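Local coordinates for periplasmic cell division protein (SufI) (Aquifex aeolicus, PDB 6SYY) that probably works as a copper-dependent oxidase of the multicopper oxidase family, passing electrons taken from substrates through a mononuclear copper to a three-copper cluster that reduces dioxygen, at residues L400-M405 and N445-Y450; F458-L463 and D479-A484; R465-L470 and P485-R490. One frame throughout, in Å; residues are numbered along the deposited sequence.

Interaction 1 of 3, residues L400-M405 and N445-Y450; sequences LGMRRM and NNTGMY
L400 and N445 form a parallel beta bridge, from which N446 N donates to L400 O at 2.9 Å, nearly along the C=O axis (161°). The same carbonyl oxygen is touched by a methyl group, T447 CG2 standing 3.3 Å from L400 O and resting also on the carbonyl carbon of G401. On the buried side L400 CD1 packs on N445 CB at 4.1 Å, their side chains crossing obliquely. M402, with CG between the backbone N and the carbonyl carbon (chi1 48°), stretches an extended thioether over the loop until its CE lies 4.0 Å from G448 N; a long unbranched chain can lie along the loop where a shorter one would not reach G448.

Behind this layer N445 shapes the loop. Its OD1 accepts from T447 N, two residues on, at 2.9 Å, an Asx turn; the donor stands 40° above the carbonyl plane. T447 OG1 gives its proton to N445 OD1 at 2.6 Å, now in the carbonyl plane and on a lone pair. The other end of the amide is used as well, N445 ND2 reaching M449 O at 2.8 Å. Asparagine suits the place because it carries donor and acceptor on one flat group. T447 OG1 also bonds to H451 NE2, on the ring of a copper ligand. With its own proton committed to N445, the hydroxyl is likely to act as acceptor for H451, and would, together with the copper, probably hold the ring's orientation.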
loop_
_atom_site.group_PDB
_atom_site.type_symbol
_atom_site.label_atom_id
_atom_site.label_comp_id
_atom_site.label_asym_id
_atom_site.label_seq_id
_atom_site.Cartn_x
_atom_site.Cartn_y
_atom_site.Cartn_z
ATOM N N LEU A 400 -16.775 12.724 4.533
ATOM C CA LEU A 400 -16.933 11.978 3.291
ATOM C C LEU A 400 -18.420 11.902 2.970
ATOM O O LEU A 400 -19.173 11.193 3.645
ATOM C CB LEU A 400 -16.333 10.580 3.410
ATOM C CG LEU A 400 -14.984 10.435 4.114
ATOM C CD1 LEU A 400 -14.525 8.982 4.087
ATOM C CD2 LEU A 400 -13.945 11.347 3.488
ATOM N N GLY A 401 -18.848 12.636 1.945
ATOM C CA GLY A 401 -20.213 12.590 1.479
ATOM C C GLY A 401 -20.288 12.042 0.067
ATOM O O GLY A 401 -19.288 11.626 -0.523
ATOM N N MET A 402 -21.505 12.036 -0.461
ATOM C CA MET A 402 -21.706 11.756 -1.871
ATOM C C MET A 402 -22.758 12.708 -2.411
ATOM O O MET A 402 -23.773 12.968 -1.758
ATOM C CB MET A 402 -22.098 10.292 -2.129
ATOM C CG MET A 402 -23.195 9.734 -1.254
ATOM S SD MET A 402 -23.375 7.964 -1.562
ATOM C CE MET A 402 -24.577 7.516 -0.307
ATOM N N ARG A 403 -22.488 13.238 -3.599
ATOM C CA ARG A 403 -23.327 14.228 -4.266
ATOM C C ARG A 403 -23.782 13.608 -5.584
ATOM O O ARG A 403 -23.077 13.694 -6.592
ATOM C CB ARG A 403 -22.548 15.542 -4.471
ATOM C CG ARG A 403 -23.381 16.743 -4.916
ATOM C CD ARG A 403 -22.553 18.031 -4.884
ATOM N NE ARG A 403 -21.714 18.213 -6.069
ATOM C CZ ARG A 403 -21.979 19.065 -7.060
ATOM N NH1 ARG A 403 -23.064 19.831 -7.024
ATOM N NH2 ARG A 403 -21.149 19.156 -8.092
ATOM N N ARG A 404 -24.953 12.967 -5.564
ATOM C CA ARG A 404 -25.563 12.365 -6.751
ATOM C C ARG A 404 -24.604 11.366 -7.408
ATOM O O ARG A 404 -24.157 11.540 -8.545
ATOM C CB ARG A 404 -26.010 13.449 -7.742
ATOM C CG ARG A 404 -27.168 13.045 -8.641
ATOM C CD ARG A 404 -27.650 14.218 -9.481
ATOM N NE ARG A 404 -26.640 14.667 -10.437
ATOM C CZ ARG A 404 -26.794 15.701 -11.259
ATOM N NH1 ARG A 404 -27.919 16.405 -11.243
ATOM N NH2 ARG A 404 -25.821 16.036 -12.098
ATOM N N MET A 405 -24.288 10.311 -6.652
ATOM C CA MET A 405 -23.391 9.239 -7.093
ATOM C C MET A 405 -21.982 9.748 -7.390
ATOM O O MET A 405 -21.305 9.242 -8.287
ATOM C CB MET A 405 -23.945 8.499 -8.316
ATOM C CG MET A 405 -25.246 7.753 -8.080
ATOM S SD MET A 405 -25.605 6.617 -9.436
ATOM C CE MET A 405 -25.320 7.666 -10.863
ATOM N N ASN A 445 -17.552 9.483 7.760
ATOM C CA ASN A 445 -18.055 8.824 6.554
ATOM C C ASN A 445 -19.578 8.779 6.614
ATOM O O ASN A 445 -20.159 7.933 7.295
ATOM C CB ASN A 445 -17.462 7.426 6.424
ATOM C CG ASN A 445 -17.876 6.730 5.141
ATOM O OD1 ASN A 445 -18.573 7.305 4.299
ATOM N ND2 ASN A 445 -17.434 5.485 4.975
ATOM N N ASN A 446 -20.229 9.681 5.879
ATOM C CA ASN A 446 -21.681 9.701 5.764
ATOM C C ASN A 446 -22.176 8.982 4.514
ATOM O O ASN A 446 -23.294 9.246 4.057
ATOM C CB ASN A 446 -22.194 11.142 5.777
ATOM C CG ASN A 446 -21.997 11.819 7.118
ATOM O OD1 ASN A 446 -22.129 11.191 8.172
ATOM N ND2 ASN A 446 -21.677 13.108 7.085
ATOM N N THR A 447 -21.373 8.083 3.951
ATOM C CA THR A 447 -21.758 7.335 2.762
ATOM C C THR A 447 -21.993 5.873 3.112
ATOM O O THR A 447 -21.707 5.416 4.223
ATOM C CB THR A 447 -20.689 7.445 1.669
ATOM O OG1 THR A 447 -19.555 6.650 2.032
ATOM C CG2 THR A 447 -20.253 8.889 1.497
ATOM N N GLY A 448 -22.521 5.140 2.139
ATOM C CA GLY A 448 -22.801 3.733 2.312
ATOM C C GLY A 448 -21.640 2.809 2.043
ATOM O O GLY A 448 -21.788 1.589 2.161
ATOM N N MET A 449 -20.479 3.351 1.692
ATOM C CA MET A 449 -19.325 2.548 1.326
ATOM C C MET A 449 -18.142 2.900 2.216
ATOM O O MET A 449 -18.022 4.027 2.702
ATOM C CB MET A 449 -18.955 2.754 -0.150
ATOM C CG MET A 449 -17.871 1.820 -0.643
ATOM S SD MET A 449 -17.991 1.483 -2.398
ATOM C CE MET A 449 -16.759 0.198 -2.550
ATOM N N TYR A 450 -17.274 1.920 2.441
ATOM C CA TYR A 450 -16.052 2.194 3.170
ATOM C C TYR A 450 -15.075 2.955 2.279
ATOM O O TYR A 450 -15.148 2.910 1.046
ATOM C CB TYR A 450 -15.423 0.892 3.673
ATOM C CG TYR A 450 -14.357 0.326 2.763
ATOM C CD1 TYR A 450 -13.009 0.532 3.032
ATOM C CD2 TYR A 450 -14.696 -0.413 1.635
ATOM C CE1 TYR A 450 -12.029 0.015 2.205
ATOM C CE2 TYR A 450 -13.718 -0.933 0.800
ATOM C CZ TYR A 450 -12.386 -0.712 1.089
ATOM O OH TYR A 450 -11.403 -1.227 0.271
#

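Interaction 2 of 3, residues F458-L463 and D479-A484; sequences FQFQVL and DTVIVA
V462 and V481 face each other across two strands that share no hydrogen bond, their CA atoms 7.7 Å apart. Strands 461-465 and 480-483 are edge strands of two different sheets, so the contact is made by side chains reaching across. The valines meet through V462 CG2 and V481 CG2 at 4.0 Å, short branched groups that suit so narrow a gap.

F460 fills the space nearer D479. Its CG sits between the backbone N and the carbonyl carbon (chi1 56°), and the ring reaches across at about a right angle to V481, whose CB lies 3.9 Å from F460 CZ near the ring plane. Against D479 the approach is oblique, with F460 CE2 3.4 Å from D479 C. I455, I491 and V493 add apolar neighbours to the ring. An alanine in place of F460 would probably open a gap beside V481 and leave the D479 backbone less firmly positioned.

D479 is polar and buried, but well supplied with partners: T480 OG1 donates to its OD1 at 2.8 Å, H120 NE2 also bonds OD1, and R300 pairs with OD2. A water 2.7 Å from Q459 NE2 connects that amide to D479 OD2. F460, V462 and V481 thus pack between the two sheets of the C-terminal cupredoxin domain, while D479, bonded to the copper ligands H120 and H454, gives second-shell support to the trinuclear site at the interface with the N-terminal domain.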
loop_
_atom_site.group_PDB
_atom_site.type_symbol
_atom_site.label_atom_id
_atom_site.label_comp_id
_atom_site.label_asym_id
_atom_site.label_seq_id
_atom_site.Cartn_x
_atom_site.Cartn_y
_atom_site.Cartn_z
ATOM N N PHE A 458 3.070 12.628 5.301
ATOM C CA PHE A 458 3.337 12.241 6.681
ATOM C C PHE A 458 2.597 10.959 7.018
ATOM O O PHE A 458 1.530 10.673 6.468
ATOM C CB PHE A 458 2.917 13.331 7.677
ATOM C CG PHE A 458 3.299 14.717 7.255
ATOM C CD1 PHE A 458 4.522 15.254 7.619
ATOM C CD2 PHE A 458 2.436 15.484 6.487
ATOM C CE1 PHE A 458 4.879 16.530 7.225
ATOM C CE2 PHE A 458 2.786 16.760 6.088
ATOM C CZ PHE A 458 4.009 17.285 6.460
ATOM N N GLN A 459 3.170 10.192 7.935
ATOM C CA GLN A 459 2.409 9.132 8.563
ATOM C C GLN A 459 1.607 9.704 9.733
ATOM O O GLN A 459 1.825 10.833 10.176
ATOM C CB GLN A 459 3.329 8.005 9.026
ATOM C CG GLN A 459 3.958 7.214 7.893
ATOM C CD GLN A 459 5.213 7.868 7.346
ATOM O OE1 GLN A 459 5.786 8.760 7.972
ATOM N NE2 GLN A 459 5.650 7.420 6.177
ATOM N N PHE A 460 0.661 8.913 10.229
ATOM C CA PHE A 460 -0.189 9.336 11.330
ATOM C C PHE A 460 -0.421 8.162 12.268
ATOM O O PHE A 460 -0.112 7.010 11.950
ATOM C CB PHE A 460 -1.530 9.889 10.830
ATOM C CG PHE A 460 -2.296 8.934 9.954
ATOM C CD1 PHE A 460 -3.094 7.948 10.508
ATOM C CD2 PHE A 460 -2.221 9.030 8.574
ATOM C CE1 PHE A 460 -3.799 7.068 9.704
ATOM C CE2 PHE A 460 -2.928 8.161 7.767
ATOM C CZ PHE A 460 -3.714 7.173 8.332
ATOM N N GLN A 461 -0.986 8.467 13.432
ATOM C CA GLN A 461 -1.358 7.465 14.419
ATOM C C GLN A 461 -2.862 7.516 14.636
ATOM O O GLN A 461 -3.426 8.594 14.857
ATOM C CB GLN A 461 -0.616 7.691 15.733
ATOM C CG GLN A 461 0.890 7.589 15.586
ATOM C CD GLN A 461 1.618 8.047 16.823
ATOM O OE1 GLN A 461 1.009 8.566 17.761
ATOM N NE2 GLN A 461 2.931 7.859 16.835
ATOM N N VAL A 462 -3.507 6.354 14.549
ATOM C CA VAL A 462 -4.955 6.277 14.696
ATOM C C VAL A 462 -5.304 6.430 16.167
ATOM O O VAL A 462 -4.819 5.674 17.018
ATOM C CB VAL A 462 -5.498 4.958 14.132
ATOM C CG1 VAL A 462 -6.993 4.858 14.385
ATOM C CG2 VAL A 462 -5.197 4.853 12.646
ATOM N N LEU A 463 -6.146 7.411 16.474
ATOM C CA LEU A 463 -6.537 7.648 17.853
ATOM C C LEU A 463 -7.751 6.822 18.257
ATOM O O LEU A 463 -7.751 6.205 19.327
ATOM C CB LEU A 463 -6.826 9.134 18.071
ATOM C CG LEU A 463 -5.660 10.086 17.834
ATOM C CD1 LEU A 463 -6.071 11.502 18.192
ATOM C CD2 LEU A 463 -4.450 9.651 18.635
ATOM N N ASP A 479 -0.358 5.296 7.081
ATOM C CA ASP A 479 -0.675 6.304 6.074
ATOM C C ASP A 479 -1.988 6.041 5.344
ATOM O O ASP A 479 -2.389 6.868 4.519
ATOM C CB ASP A 479 0.472 6.470 5.054
ATOM C CG ASP A 479 0.733 5.225 4.226
ATOM O OD1 ASP A 479 -0.216 4.649 3.650
ATOM O OD2 ASP A 479 1.916 4.844 4.118
ATOM N N THR A 480 -2.675 4.934 5.637
ATOM C CA THR A 480 -3.983 4.629 5.061
ATOM C C THR A 480 -4.858 4.012 6.145
ATOM O O THR A 480 -4.519 2.951 6.678
ATOM C CB THR A 480 -3.853 3.664 3.874
ATOM O OG1 THR A 480 -2.922 4.188 2.916
ATOM C CG2 THR A 480 -5.206 3.456 3.210
ATOM N N VAL A 481 -5.984 4.651 6.468
ATOM C CA VAL A 481 -6.866 4.179 7.533
ATOM C C VAL A 481 -8.221 3.806 6.941
ATOM O O VAL A 481 -8.794 4.564 6.151
ATOM C CB VAL A 481 -7.020 5.214 8.665
ATOM C CG1 VAL A 481 -7.563 6.537 8.140
ATOM C CG2 VAL A 481 -7.912 4.657 9.782
ATOM N N ILE A 482 -8.720 2.629 7.319
ATOM C CA ILE A 482 -10.043 2.188 6.895
ATOM C C ILE A 482 -11.097 2.994 7.635
ATOM O O ILE A 482 -11.051 3.121 8.866
ATOM C CB ILE A 482 -10.226 0.686 7.165
ATOM C CG1 ILE A 482 -9.236 -0.145 6.347
ATOM C CG2 ILE A 482 -11.661 0.260 6.884
ATOM C CD1 ILE A 482 -9.310 -1.624 6.642
ATOM N N VAL A 483 -12.059 3.534 6.893
ATOM C CA VAL A 483 -13.181 4.265 7.472
ATOM C C VAL A 483 -14.451 3.580 6.989
ATOM O O VAL A 483 -14.857 3.756 5.834
ATOM C CB VAL A 483 -13.166 5.749 7.096
ATOM C CG1 VAL A 483 -14.301 6.483 7.802
ATOM C CG2 VAL A 483 -11.817 6.366 7.449
ATOM N N ALA A 484 -15.085 2.806 7.873
ATOM C CA ALA A 484 -16.240 1.998 7.511
ATOM C C ALA A 484 -17.470 2.878 7.294
ATOM O O ALA A 484 -17.493 4.036 7.718
ATOM C CB ALA A 484 -16.519 0.966 8.603
HETATM O O HOH W 1 4.366 5.213 5.287
#

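Interaction 3 of 3, residues R465-L470 and P485-R490; sequences RSLGPL and PMETVR
R465 and E487 are joined by a bidentate salt bridge in which the arginine meets the carboxylate side-on. R465 NE donates to E487 OE1 at 3.0 Å and R465 NH2 to E487 OE2 at 2.9 Å, yet the two planes are turned 56° apart, each nitrogen approaching from above the carboxylate plane. A bend at chi3 (68°) turns NE back toward the acid. Arginine suits the place because two of its N-H groups match the two carboxylate oxygens while NH1 is left for D474. A484 N also donates to E487 OE2, and R465 NH2 lies doubtfully close to I482 O.

Hydrogen bonds with the backbone come next. S466 N donates to T488 O at 2.8 Å, and T488 N reaches S466 OG at 2.8 Å, almost straight at 172°; a serine hydroxyl thus stands in for a main-chain acceptor.

Van der Waals packing completes the set: V489 CG2 lies over one guanidinium face, offset toward its rim, 4.0 Å from R465 NH2, while L467 CD2 packs on E487 CB at 3.7 Å.

R465 and V489 are a non-hydrogen-bonded antiparallel pair, the last rung where an edge strand of the cupredoxin sheet gives way to loop.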
loop_
_atom_site.group_PDB
_atom_site.type_symbol
_atom_site.label_atom_id
_atom_site.label_comp_id
_atom_site.label_asym_id
_atom_site.label_seq_id
_atom_site.Cartn_x
_atom_site.Cartn_y
_atom_site.Cartn_z
ATOM N N ARG A 465 -11.764 4.897 16.862
ATOM C CA ARG A 465 -12.805 4.515 15.917
ATOM C C ARG A 465 -14.136 4.568 16.645
ATOM O O ARG A 465 -14.245 4.079 17.774
ATOM C CB ARG A 465 -12.585 3.107 15.349
ATOM C CG ARG A 465 -11.159 2.772 14.947
ATOM C CD ARG A 465 -11.109 1.441 14.204
ATOM N NE ARG A 465 -11.760 1.556 12.906
ATOM C CZ ARG A 465 -11.115 1.721 11.755
ATOM N NH1 ARG A 465 -9.790 1.764 11.727
ATOM N NH2 ARG A 465 -11.798 1.825 10.624
ATOM N N SER A 466 -15.145 5.161 16.011
ATOM C CA SER A 466 -16.434 5.286 16.679
ATOM C C SER A 466 -17.183 3.965 16.738
ATOM O O SER A 466 -18.082 3.815 17.571
ATOM C CB SER A 466 -17.301 6.326 15.976
ATOM O OG SER A 466 -17.614 5.906 14.660
ATOM N N LEU A 467 -16.835 3.008 15.882
ATOM C CA LEU A 467 -17.599 1.773 15.773
ATOM C C LEU A 467 -17.044 0.639 16.624
ATOM O O LEU A 467 -17.760 -0.340 16.862
ATOM C CB LEU A 467 -17.672 1.327 14.308
ATOM C CG LEU A 467 -18.927 1.721 13.517
ATOM C CD1 LEU A 467 -19.243 3.202 13.659
ATOM C CD2 LEU A 467 -18.765 1.346 12.050
ATOM N N GLY A 468 -15.802 0.742 17.088
ATOM C CA GLY A 468 -15.213 -0.289 17.910
ATOM C C GLY A 468 -13.804 0.054 18.341
ATOM O O GLY A 468 -13.309 1.159 18.102
ATOM N N PRO A 469 -13.129 -0.886 18.994
ATOM C CA PRO A 469 -11.746 -0.640 19.403
ATOM C C PRO A 469 -10.826 -0.609 18.197
ATOM O O PRO A 469 -11.165 -1.070 17.105
ATOM C CB PRO A 469 -11.426 -1.830 20.311
ATOM C CG PRO A 469 -12.304 -2.917 19.800
ATOM C CD PRO A 469 -13.579 -2.239 19.362
ATOM N N LEU A 470 -9.646 -0.035 18.409
ATOM C CA LEU A 470 -8.595 -0.131 17.409
ATOM C C LEU A 470 -8.240 -1.591 17.162
ATOM O O LEU A 470 -8.285 -2.426 18.069
ATOM C CB LEU A 470 -7.358 0.650 17.860
ATOM C CG LEU A 470 -7.167 2.071 17.327
ATOM C CD1 LEU A 470 -8.448 2.869 17.424
ATOM C CD2 LEU A 470 -6.053 2.767 18.088
ATOM N N PRO A 485 -18.504 2.355 6.630
ATOM C CA PRO A 485 -19.737 3.134 6.456
ATOM C C PRO A 485 -20.271 3.631 7.788
ATOM O O PRO A 485 -20.325 2.889 8.769
ATOM C CB PRO A 485 -20.697 2.134 5.804
ATOM C CG PRO A 485 -19.817 1.205 5.074
ATOM C CD PRO A 485 -18.577 1.066 5.916
ATOM N N MET A 486 -20.646 4.909 7.819
ATOM C CA MET A 486 -21.228 5.556 8.994
ATOM C C MET A 486 -20.278 5.557 10.191
ATOM O O MET A 486 -20.719 5.672 11.338
ATOM C CB MET A 486 -22.571 4.912 9.374
ATOM C CG MET A 486 -23.580 4.864 8.226
ATOM S SD MET A 486 -23.826 6.471 7.426
ATOM C CE MET A 486 -25.012 6.053 6.147
ATOM N N GLU A 487 -18.974 5.441 9.950
ATOM C CA GLU A 487 -17.976 5.443 11.009
ATOM C C GLU A 487 -17.234 6.772 11.042
ATOM O O GLU A 487 -17.046 7.426 10.012
ATOM C CB GLU A 487 -16.970 4.298 10.829
ATOM C CG GLU A 487 -15.848 4.280 11.862
ATOM C CD GLU A 487 -14.965 3.050 11.760
ATOM O OE1 GLU A 487 -14.675 2.437 12.808
ATOM O OE2 GLU A 487 -14.560 2.699 10.633
ATOM N N THR A 488 -16.825 7.171 12.243
ATOM C CA THR A 488 -15.929 8.299 12.445
ATOM C C THR A 488 -14.611 7.770 12.994
ATOM O O THR A 488 -14.604 6.946 13.915
ATOM C CB THR A 488 -16.541 9.331 13.399
ATOM O OG1 THR A 488 -17.711 9.906 12.800
ATOM C CG2 THR A 488 -15.541 10.438 13.711
ATOM N N VAL A 489 -13.504 8.221 12.410
ATOM C CA VAL A 489 -12.163 7.833 12.827
ATOM C C VAL A 489 -11.366 9.103 13.089
ATOM O O VAL A 489 -11.450 10.065 12.317
ATOM C CB VAL A 489 -11.470 6.955 11.761
ATOM C CG1 VAL A 489 -10.082 6.530 12.218
ATOM C CG2 VAL A 489 -12.324 5.735 11.448
ATOM N N ARG A 490 -10.609 9.115 14.185
ATOM C CA ARG A 490 -9.752 10.239 14.543
ATOM C C ARG A 490 -8.292 9.810 14.466
ATOM O O ARG A 490 -7.899 8.817 15.089
ATOM C CB ARG A 490 -10.085 10.765 15.945
ATOM C CG ARG A 490 -11.425 11.501 16.035
ATOM C CD ARG A 490 -11.869 11.763 17.481
ATOM N NE ARG A 490 -11.018 12.724 18.180
ATOM C CZ ARG A 490 -10.229 12.423 19.210
ATOM N NH1 ARG A 490 -10.180 11.182 19.677
ATOM N NH2 ARG A 490 -9.492 13.368 19.780
#

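All three contacts belong to the C-terminal cupredoxin domain. Interactions 2 and 3 lie nearest, their centres 11 Å apart; V481 CG2 meets V489 CG1 at 3.8 Å. Interaction 1 joins interaction 3 through the sheet bond from N445 N to E487 O (3.1 Å), and interaction 2 through N445 ND2, 3.2 Å from V483 O. Interactions 1 and 2 lie beside different copper sites: the first adjoins the mononuclear copper held by H451, C509 and H514, the L400 side chain about 6 Å away, and the second borders the trinuclear cluster, the D479 side chain also about 6 Å from a copper. Interaction 3 is more peripheral, its P485 side chain about 10 Å from a copper ion.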